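Local coordinates for protein glutamine amido transferase (Methylobacillus flagellatus, PDB 3M3P) that is a member of the glutamine amidotransferase family, a single chain whose helices pack against a mixed beta sheet, parallel at one side and antiparallel at the other, at residues A44-R47 and D48-G51; P66-P69 and T70-L74; Y164-D167 and D168-G172; R227-E230 and H231-R235. All coordinates share one frame; numbering follows the deposited sequence. Where two conformers were deposited one is given.

Contact 1 of 4, residues A44-R47 and D48-G51; sequences AEIR and DCSG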
loop_
_atom_site.group_PDB
_atom_site.type_symbol
_atom_site.label_atom_id
_atom_site.label_comp_id
_atom_site.label_asym_id
_atom_site.label_seq_id
_atom_site.Cartn_x
_atom_site.Cartn_y
_atom_site.Cartn_z
ATOM N N ALA A 44 21.924 1.540 -2.880
ATOM C CA ALA A 44 22.385 2.911 -2.603
ATOM C C ALA A 44 21.815 3.910 -3.558
ATOM O O ALA A 44 21.592 5.065 -3.183
ATOM C CB ALA A 44 23.909 3.005 -2.646
ATOM N N GLU A 45 21.561 3.466 -4.785
ATOM C CA GLU A 45 21.077 4.349 -5.840
ATOM C C GLU A 45 19.642 3.981 -6.211
ATOM O O GLU A 45 19.403 2.988 -6.894
ATOM C CB GLU A 45 22.006 4.233 -7.027
ATOM C CG GLU A 45 21.605 4.886 -8.376
ATOM C CD GLU A 45 21.309 6.376 -8.242
ATOM O OE1 GLU A 45 20.269 6.745 -7.675
ATOM O OE2 GLU A 45 22.126 7.186 -8.765
ATOM N N ILE A 46 18.730 4.842 -5.851
ATOM C CA ILE A 46 17.315 4.686 -6.185
ATOM C C ILE A 46 17.088 4.569 -7.707
ATOM O O ILE A 46 16.155 3.901 -8.170
ATOM C CB ILE A 46 16.467 5.827 -5.600
ATOM C CG1 ILE A 46 14.951 5.518 -5.736
ATOM C CG2 ILE A 46 16.794 7.185 -6.254
ATOM C CD1 ILE A 46 14.404 4.222 -5.027
ATOM N N ARG A 47 17.920 5.226 -8.501
ATOM C CA ARG A 47 17.764 5.223 -9.941
ATOM C C ARG A 47 18.043 3.822 -10.561
ATOM O O ARG A 47 17.836 3.634 -11.763
ATOM C CB ARG A 47 18.612 6.276 -10.612
ATOM C CG ARG A 47 18.325 7.713 -10.156
ATOM C CD ARG A 47 17.322 8.344 -11.028
ATOM N NE ARG A 47 17.760 8.245 -12.416
ATOM C CZ ARG A 47 18.703 8.985 -12.990
ATOM N NH1 ARG A 47 19.273 10.009 -12.350
ATOM N NH2 ARG A 47 19.045 8.704 -14.258
ATOM N N ASP A 48 18.503 2.859 -9.759
ATOM C CA ASP A 48 18.610 1.480 -10.183
ATOM C C ASP A 48 17.237 0.841 -10.345
ATOM O O ASP A 48 17.177 -0.242 -10.924
ATOM C CB ASP A 48 19.430 0.641 -9.151
ATOM C CG ASP A 48 20.939 0.952 -9.115
ATOM O OD1 ASP A 48 21.433 1.814 -9.838
ATOM O OD2 ASP A 48 21.572 0.210 -8.332
ATOM N N CYS A 49 16.169 1.503 -9.917
ATOM C CA CYS A 49 14.817 0.927 -10.092
ATOM C C CYS A 49 13.944 1.880 -10.899
ATOM O O CYS A 49 14.190 3.098 -10.962
ATOM C CB CYS A 49 14.181 0.507 -8.771
ATOM S SG CYS A 49 13.494 1.863 -7.783
ATOM N N SER A 50 12.942 1.328 -11.579
ATOM C CA SER A 50 12.032 2.139 -12.358
ATOM C C SER A 50 10.925 2.774 -11.466
ATOM O O SER A 50 10.290 3.777 -11.849
ATOM C CB SER A 50 11.381 1.333 -13.475
ATOM O OG SER A 50 10.698 0.205 -12.962
ATOM N N GLY A 51 10.682 2.141 -10.318
ATOM C CA GLY A 51 9.654 2.565 -9.362
ATOM C C GLY A 51 9.864 1.771 -8.066
ATOM O O GLY A 51 10.572 0.782 -8.099
HETATM O O HOH W 1 22.619 0.953 -5.927
HETATM O O HOH W 2 15.500 4.785 -12.829
#

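Contact 2 of 4, residues P66-P69 and T70-L74; sequences PWMP and TLLAL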
loop_
_atom_site.group_PDB
_atom_site.type_symbol
_atom_site.label_atom_id
_atom_site.label_comp_id
_atom_site.label_asym_id
_atom_site.label_seq_id
_atom_site.Cartn_x
_atom_site.Cartn_y
_atom_site.Cartn_z
ATOM N N PRO A 66 16.750 -1.741 12.003
ATOM C CA PRO A 66 18.100 -1.393 11.504
ATOM C C PRO A 66 18.100 -0.720 10.157
ATOM O O PRO A 66 18.995 0.062 9.861
ATOM C CB PRO A 66 18.815 -2.761 11.456
ATOM C CG PRO A 66 17.773 -3.765 11.488
ATOM C CD PRO A 66 16.624 -3.192 12.256
ATOM N N TRP A 67 17.099 -1.043 9.337
ATOM C CA TRP A 67 16.965 -0.529 7.962
ATOM C C TRP A 67 16.111 0.739 7.876
ATOM O O TRP A 67 15.997 1.306 6.801
ATOM C CB TRP A 67 16.335 -1.611 7.085
ATOM C CG TRP A 67 15.183 -2.276 7.731
ATOM C CD1 TRP A 67 15.189 -3.487 8.346
ATOM C CD2 TRP A 67 13.810 -1.818 7.791
ATOM N NE1 TRP A 67 13.951 -3.791 8.807
ATOM C CE2 TRP A 67 13.066 -2.814 8.463
ATOM C CE3 TRP A 67 13.123 -0.680 7.331
ATOM C CZ2 TRP A 67 11.683 -2.701 8.689
ATOM C CZ3 TRP A 67 11.735 -0.570 7.565
ATOM C CH2 TRP A 67 11.035 -1.564 8.259
HETATM N N MSE A 68 15.561 1.207 8.998
HETATM C CA MSE A 68 14.642 2.318 8.934
HETATM C C MSE A 68 15.263 3.643 8.409
HETATM O O MSE A 68 14.702 4.236 7.458
HETATM C CB MSE A 68 13.910 2.524 10.255
HETATM C CG MSE A 68 12.898 3.613 10.234
HETATM SE SE MSE A 68 11.314 3.250 9.082
HETATM C CE MSE A 68 10.514 1.837 10.181
ATOM N N PRO A 69 16.393 4.083 8.952
ATOM C CA PRO A 69 16.935 5.351 8.407
ATOM C C PRO A 69 17.249 5.230 6.921
ATOM O O PRO A 69 17.038 6.162 6.139
ATOM C CB PRO A 69 18.192 5.591 9.249
ATOM C CG PRO A 69 17.907 4.876 10.505
ATOM C CD PRO A 69 17.081 3.684 10.188
ATOM N N THR A 70 17.804 4.089 6.524
ATOM C CA THR A 70 18.214 3.878 5.140
ATOM C C THR A 70 17.011 3.885 4.260
ATOM O O THR A 70 16.995 4.496 3.208
ATOM C CB THR A 70 18.981 2.533 4.997
ATOM O OG1 THR A 70 20.112 2.614 5.868
ATOM C CG2 THR A 70 19.487 2.281 3.628
ATOM N N LEU A 71 15.941 3.241 4.682
ATOM C CA LEU A 71 14.740 3.205 3.809
ATOM C C LEU A 71 14.050 4.552 3.717
ATOM O O LEU A 71 13.633 4.984 2.605
ATOM C CB LEU A 71 13.724 2.142 4.267
ATOM C CG LEU A 71 12.438 1.972 3.441
ATOM C CD1 LEU A 71 12.726 1.537 2.008
ATOM C CD2 LEU A 71 11.510 0.913 4.123
ATOM N N LEU A 72 13.923 5.266 4.826
ATOM C CA LEU A 72 13.318 6.602 4.756
ATOM C C LEU A 72 14.138 7.510 3.817
ATOM O O LEU A 72 13.559 8.285 3.060
ATOM C CB LEU A 72 13.155 7.233 6.150
ATOM C CG LEU A 72 12.231 6.500 7.114
ATOM C CD1 LEU A 72 12.215 7.180 8.504
ATOM C CD2 LEU A 72 10.814 6.383 6.540
ATOM N N ALA A 73 15.473 7.455 3.903
ATOM C CA ALA A 73 16.319 8.240 3.002
ATOM C C ALA A 73 16.125 7.835 1.521
ATOM O O ALA A 73 16.068 8.670 0.603
ATOM C CB ALA A 73 17.796 8.165 3.424
ATOM N N LEU A 74 16.008 6.539 1.265
ATOM C CA LEU A 74 15.754 6.045 -0.079
ATOM C C LEU A 74 14.417 6.531 -0.648
ATOM O O LEU A 74 14.333 6.894 -1.810
ATOM C CB LEU A 74 15.812 4.517 -0.084
ATOM C CG LEU A 74 15.818 3.845 -1.444
ATOM C CD1 LEU A 74 17.168 4.209 -2.199
ATOM C CD2 LEU A 74 15.665 2.344 -1.233
HETATM O O HOH W 3 19.436 2.145 8.281
#

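Contact 3 of 4, residues Y164-D167 and D168-G172; sequences YVLD and DLHIG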
loop_
_atom_site.group_PDB
_atom_site.type_symbol
_atom_site.label_atom_id
_atom_site.label_comp_id
_atom_site.label_asym_id
_atom_site.label_seq_id
_atom_site.Cartn_x
_atom_site.Cartn_y
_atom_site.Cartn_z
ATOM N N TYR A 164 -3.533 9.223 -0.195
ATOM C CA TYR A 164 -3.097 10.532 -0.658
ATOM C C TYR A 164 -2.248 10.316 -1.906
ATOM O O TYR A 164 -1.670 9.235 -2.092
ATOM C CB TYR A 164 -2.268 11.283 0.426
ATOM C CG TYR A 164 -1.061 10.513 0.864
ATOM C CD1 TYR A 164 0.154 10.535 0.126
ATOM C CD2 TYR A 164 -1.142 9.647 1.944
ATOM C CE1 TYR A 164 1.197 9.709 0.476
ATOM C CE2 TYR A 164 -0.073 8.834 2.319
ATOM C CZ TYR A 164 1.073 8.870 1.585
ATOM O OH TYR A 164 2.142 8.039 1.887
ATOM N N VAL A 165 -2.093 11.368 -2.709
ATOM C CA VAL A 165 -1.184 11.381 -3.856
ATOM C C VAL A 165 -0.240 12.544 -3.745
ATOM O O VAL A 165 -0.618 13.630 -3.282
ATOM C CB VAL A 165 -1.911 11.371 -5.253
ATOM C CG1 VAL A 165 -2.548 9.976 -5.571
ATOM C CG2 VAL A 165 -2.936 12.531 -5.384
ATOM N N LEU A 166 0.997 12.336 -4.133
ATOM C CA LEU A 166 2.063 13.342 -4.075
ATOM C C LEU A 166 2.684 13.548 -5.424
ATOM O O LEU A 166 3.108 12.592 -6.078
ATOM C CB LEU A 166 3.111 12.951 -3.062
ATOM C CG LEU A 166 4.282 13.872 -2.829
ATOM C CD1 LEU A 166 3.828 15.244 -2.292
ATOM C CD2 LEU A 166 5.306 13.161 -1.932
ATOM N N ASP A 167 2.730 14.805 -5.868
ATOM C CA ASP A 167 3.498 15.214 -7.084
ATOM C C ASP A 167 2.952 14.466 -8.350
ATOM O O ASP A 167 3.735 14.257 -9.295
ATOM C CB ASP A 167 5.029 14.947 -6.955
ATOM C CG ASP A 167 5.689 15.741 -5.839
ATOM O OD1 ASP A 167 5.142 16.822 -5.561
ATOM O OD2 ASP A 167 6.780 15.324 -5.316
ATOM N N ASP A 168 1.685 14.050 -8.377
ATOM C CA ASP A 168 1.155 13.360 -9.564
ATOM C C ASP A 168 1.875 12.054 -9.817
ATOM O O ASP A 168 1.855 11.526 -10.938
ATOM C CB ASP A 168 1.384 14.237 -10.818
ATOM C CG ASP A 168 0.439 13.922 -11.941
ATOM O OD1 ASP A 168 -0.689 13.488 -11.645
ATOM O OD2 ASP A 168 0.824 14.172 -13.120
ATOM N N LEU A 169 2.573 11.535 -8.809
ATOM C CA LEU A 169 3.486 10.403 -9.073
ATOM C C LEU A 169 3.389 9.280 -8.037
ATOM O O LEU A 169 3.509 8.119 -8.385
ATOM C CB LEU A 169 4.924 10.927 -9.103
ATOM C CG LEU A 169 5.997 10.493 -10.000
ATOM C CD1 LEU A 169 5.538 10.119 -11.435
ATOM C CD2 LEU A 169 7.125 11.584 -10.060
ATOM N N HIS A 170 3.277 9.658 -6.778
ATOM C CA HIS A 170 3.378 8.770 -5.639
ATOM C C HIS A 170 2.006 8.609 -5.024
ATOM O O HIS A 170 1.263 9.602 -4.943
ATOM C CB HIS A 170 4.332 9.336 -4.612
ATOM C CG HIS A 170 5.591 9.879 -5.203
ATOM N ND1 HIS A 170 6.527 9.070 -5.816
ATOM C CD2 HIS A 170 5.979 11.163 -5.414
ATOM C CE1 HIS A 170 7.479 9.846 -6.309
ATOM N NE2 HIS A 170 7.169 11.120 -6.079
ATOM N N ILE A 171 1.672 7.422 -4.572
ATOM C CA ILE A 171 0.395 7.206 -3.932
ATOM C C ILE A 171 0.578 6.327 -2.705
ATOM O O ILE A 171 1.266 5.288 -2.771
ATOM C CB ILE A 171 -0.692 6.687 -4.956
ATOM C CG1 ILE A 171 -2.066 6.678 -4.280
ATOM C CG2 ILE A 171 -0.345 5.306 -5.564
ATOM C CD1 ILE A 171 -3.262 6.496 -5.266
ATOM N N GLY A 172 -0.035 6.690 -1.586
ATOM C CA GLY A 172 -0.011 5.907 -0.371
ATOM C C GLY A 172 -1.399 5.556 0.061
ATOM O O GLY A 172 -2.297 6.418 -0.011
HETATM O O HOH W 4 -0.527 15.066 -6.413
HETATM O O HOH W 5 8.438 13.471 -7.059
#

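Contact 4 of 4, residues R227-E230 and H231-R235; sequences RWAE and HVYAR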
loop_
_atom_site.group_PDB
_atom_site.type_symbol
_atom_site.label_atom_id
_atom_site.label_comp_id
_atom_site.label_asym_id
_atom_site.label_seq_id
_atom_site.Cartn_x
_atom_site.Cartn_y
_atom_site.Cartn_z
ATOM N N ARG A 227 -10.639 -4.909 -9.541
ATOM C CA ARG A 227 -10.895 -4.036 -10.735
ATOM C C ARG A 227 -10.463 -2.618 -10.491
ATOM O O ARG A 227 -9.827 -2.046 -11.393
ATOM C CB ARG A 227 -12.329 -4.141 -11.175
ATOM C CG ARG A 227 -12.673 -5.561 -11.744
ATOM C CD ARG A 227 -11.703 -6.126 -12.943
ATOM N NE ARG A 227 -10.455 -6.878 -12.602
ATOM C CZ ARG A 227 -10.405 -8.138 -12.142
ATOM N NH1 ARG A 227 -9.206 -8.715 -11.939
ATOM N NH2 ARG A 227 -11.527 -8.822 -11.879
ATOM N N TRP A 228 -10.783 -1.990 -9.365
ATOM C CA TRP A 228 -10.333 -0.615 -9.154
ATOM C C TRP A 228 -8.873 -0.560 -8.691
ATOM O O TRP A 228 -8.194 0.401 -9.014
ATOM C CB TRP A 228 -11.308 0.218 -8.268
ATOM C CG TRP A 228 -11.376 -0.119 -6.805
ATOM C CD1 TRP A 228 -12.222 -0.981 -6.191
ATOM C CD2 TRP A 228 -10.558 0.431 -5.760
ATOM N NE1 TRP A 228 -12.006 -0.997 -4.849
ATOM C CE2 TRP A 228 -10.982 -0.149 -4.540
ATOM C CE3 TRP A 228 -9.505 1.364 -5.722
ATOM C CZ2 TRP A 228 -10.389 0.169 -3.315
ATOM C CZ3 TRP A 228 -8.912 1.671 -4.491
ATOM C CH2 TRP A 228 -9.346 1.069 -3.314
ATOM N N ALA A 229 -8.358 -1.578 -8.046
ATOM C CA ALA A 229 -6.934 -1.650 -7.803
ATOM C C ALA A 229 -6.180 -1.620 -9.093
ATOM O O ALA A 229 -5.145 -0.962 -9.186
ATOM C CB ALA A 229 -6.575 -2.940 -6.976
ATOM N N GLU A 230 -6.664 -2.342 -10.098
ATOM C CA GLU A 230 -6.007 -2.344 -11.395
ATOM C C GLU A 230 -6.046 -0.946 -12.017
ATOM O O GLU A 230 -5.103 -0.557 -12.733
ATOM C CB GLU A 230 -6.655 -3.365 -12.329
ATOM C CG GLU A 230 -6.232 -4.791 -11.969
ATOM C CD GLU A 230 -7.114 -5.861 -12.585
ATOM O OE1 GLU A 230 -8.099 -5.526 -13.294
ATOM O OE2 GLU A 230 -6.833 -7.066 -12.316
ATOM N N HIS A 231 -7.134 -0.168 -11.806
ATOM C CA HIS A 231 -7.157 1.207 -12.273
ATOM C C HIS A 231 -6.014 2.022 -11.601
ATOM O O HIS A 231 -5.292 2.757 -12.258
ATOM C CB HIS A 231 -8.514 1.848 -11.910
ATOM C CG HIS A 231 -8.670 3.237 -12.413
ATOM N ND1 HIS A 231 -8.163 4.357 -11.771
ATOM C CD2 HIS A 231 -9.287 3.686 -13.534
ATOM C CE1 HIS A 231 -8.431 5.420 -12.510
ATOM N NE2 HIS A 231 -9.142 5.042 -13.559
ATOM N N VAL A 232 -5.869 1.887 -10.287
ATOM C CA VAL A 232 -4.788 2.577 -9.568
ATOM C C VAL A 232 -3.440 2.159 -10.143
ATOM O O VAL A 232 -2.606 2.988 -10.406
ATOM C CB VAL A 232 -4.835 2.256 -8.062
ATOM C CG1 VAL A 232 -3.640 2.836 -7.336
ATOM C CG2 VAL A 232 -6.168 2.762 -7.438
ATOM N N TYR A 233 -3.206 0.855 -10.286
ATOM C CA TYR A 233 -1.892 0.362 -10.710
ATOM C C TYR A 233 -1.587 0.813 -12.123
ATOM O O TYR A 233 -0.463 1.215 -12.436
ATOM C CB TYR A 233 -1.815 -1.147 -10.575
ATOM C CG TYR A 233 -1.856 -1.690 -9.162
ATOM C CD1 TYR A 233 -1.305 -0.991 -8.091
ATOM C CD2 TYR A 233 -2.372 -2.937 -8.922
ATOM C CE1 TYR A 233 -1.292 -1.562 -6.815
ATOM C CE2 TYR A 233 -2.376 -3.502 -7.637
ATOM C CZ TYR A 233 -1.793 -2.821 -6.627
ATOM O OH TYR A 233 -1.750 -3.355 -5.327
ATOM N N ALA A 234 -2.588 0.785 -12.995
ATOM C CA ALA A 234 -2.413 1.278 -14.359
ATOM C C ALA A 234 -2.035 2.742 -14.389
ATOM O O ALA A 234 -1.184 3.153 -15.187
ATOM C CB ALA A 234 -3.693 0.999 -15.193
ATOM N N ARG A 235 -2.635 3.559 -13.547
ATOM C CA ARG A 235 -2.233 4.969 -13.477
ATOM C C ARG A 235 -0.822 5.077 -12.940
ATOM O O ARG A 235 -0.002 5.824 -13.463
ATOM C CB ARG A 235 -3.194 5.751 -12.611
ATOM C CG ARG A 235 -2.877 7.217 -12.427
ATOM C CD ARG A 235 -2.702 7.981 -13.747
ATOM N NE ARG A 235 -2.315 9.358 -13.427
ATOM C CZ ARG A 235 -1.064 9.699 -13.185
ATOM N NH1 ARG A 235 -0.110 8.783 -13.289
ATOM N NH2 ARG A 235 -0.767 10.919 -12.849
#

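Contact 1 of 4, residues A44-R47 and D48-G51
Glu45 meets Asp48 through both backbone and side chain, in the 3-10 turn that carries the chain from strand 31-35 toward strand 51-54. Glu45 O accepts the amide N of Asp48 at 3.0 Å, the donor standing above the carbonyl plane. The methylenes of Glu45 do the side-chain touching: CG lies 3.4 Å from Asp48 OD1, and the two side chains cross at about a right angle. With CG anti to the backbone N (chi1 170°) and a bend at the next bond, the carboxylate folds back over the turn, where OE1 takes the amide N of Arg47 at 2.9 Å in a nearly straight bond. A water accepts from Glu45 N and donates to Asp48 OD2, its oxygen 2.7 Å from OD2, tying the turn's start to its end. Ile46, a large apolar residue suited to its buried place, faces Ala78 of helix 68-81 and Met7 of strand 6-10. Its O accepts Cys49 N at 3.0 Å, a second bond of the same span, and its CD1 comes within 3.7 Å of Cys49 SG in the conformer described. Arg47 suits the exposed side, its long chain reaching Gln81 through a weak bond from NH1. Its carbonyl O accepts hydrogen bonds from Lys4 NZ and a second water, which also donates to Cys49 O. Glu45 OE1 and Asp48 OD1 stay 5.5 Å apart, and each carboxylate has a donor on one oxygen, an amide for Glu45 and a water for Asp48, which probably offsets part of their repulsion.

Contact 2 of 4, residues P66-P69 and T70-L74
Trp67 has its CG in the crowded position between backbone N and carbonyl carbon (chi1 45°), whereas Leu71 has its CG anti to the backbone N, and the two side chains therefore run side by side, pointing the same way. They lie at the N-terminal turn of helix 68-81, the helix of the beta-alpha-beta unit that links strands 51-54 and 85-88. Leu71 CD2 packs 3.8 Å from Trp67 CZ3, and the indole also meets the ring of Phe11. One residue further on, selenomethionine Met68 also has its CG opposite the backbone N, and a bend at chi2 (68°) brings SE to 3.9 Å from Leu72 CG; this pair faces helix 90-98 through Leu94 and Ala98, a fitting place for flexible and branched apolar chains. Regular helix bonds start here: Trp67 O accepts Leu71 N at 2.9 Å, and Met68 O accepts Leu72 N at the same distance. Pro69 fits the first turn, where its lack of an N-H costs no helix bond, while its O still receives Ala73 N. On the exposed side a water spans the start of the helix, hydrogen-bonded to Thr70 OG1 and donating to Pro66 O, 2.7 Å from it.

Contact 3 of 4, residues Y164-D167 and D168-G172
Tyr164 and Gly172 form the first of three antiparallel pairs in the hairpin of strands 161-166 and 170-173, whose short segments run at 158° to each other; Gly172 N reaches Tyr164 O at 3.1 Å, and Tyr164 N returns a bond to Gly172 O. The turn passes through Asp167 and Asp168, both with positive phi, and closes in a classic beta bulge: Leu166 O accepts the amides of Leu169 and His170, each at 3.0 Å, the first from above the carbonyl plane and the second within it. Tyr164 lays one face of its ring over Gly172, whose CA stands 4.1 Å from the ring centroid in a CH-pi contact. Glycine suits this place because the phenol end occupies the room a side chain would need. On the other face of the sheet Val165 and Ile171 run side by side, Val165 CG1 3.6 Å from Ile171 CD1 in the conformer described, as befits beta-branched residues in strands. Leu166 and His170 share the face of Tyr164, with His170 CD2 3.3 Å from Leu166 O. The imidazole has Leu169 CB over the centre of one face, and a water at its edge lies 2.8 Å from NE2 while donating to Asp167 OD2; ND1 bonds to Val85 N, so both ring nitrogens have partners. Tyr164 OH reaches Gly92 O, and its ring packs against Leu95 of helix 90-98. Opposite, Val165 and Ile171 meet Trp127 of helix 122-128, while strands 150-156 and 85-88 flank the hairpin within the sheet.

Contact 4 of 4, residues R227-E230 and H231-R235
Trp228 and Val232 stand side by side one turn apart on helix 218-237, pointing the same way, with Val232 CG2 at the edge of the indole, 4.0 Å from Trp228 CE3. Broad and branched apolar groups suit this side, which packs on the apolar Leu128 and Ile177, with Trp228 also on Leu134 and Leu136. The Tyr233 ring slants back over the Ala229 carbonyl, and the small Ala229 side chain lets CE2 come to 4.3 Å from Ala229 CB; with CG beside the backbone N (chi1 -67°), the phenol extends to His88, bonding to its NE2 through OH. Arg227 and Glu230 meet in a two-pronged, side-on salt bridge. NE binds OE1 at 2.8 Å and NH1 binds OE2 at 2.9 Å, both oxygens in the guanidinium plane, though both nitrogens approach out of the carboxylate plane, NH1 on the syn side of OE2. Glu230 OE2 also takes a bond from His19, so three donors hold the carboxylate and probably favour its charged form. Val232 N binds Trp228 O at 3.0 Å, while His231 N to Arg227 O is weak. The His231 ring leads to helix 122-128, where ND1 bonds to Trp127 O. Over one face of the Tyr233 ring sits Ala229 O, 3.4 Å from Tyr233 CG.

From the N terminus the four contacts come in series, each closing only a local turn, and none encloses or crosses another. Contact 1 leads into strand 51-54, and contact 2 opens the helix that follows that strand; the two touch where Ile46 CB packs 3.8 Å from Leu74 CD1. Contact 3 turns the chain between two central strands of the sheet, about 20 Å, centre to centre, from contact 2. Contact 4, on the C-terminal helix, lies against contact 3: Ile171 CD1 packs on Val232 CG1, and Asp168 OD1, in the conformer described, forms a salt bridge with Arg235 NH2 at 2.8 Å. Contacts 2 and 4 lie on opposite sides of the chain's centre.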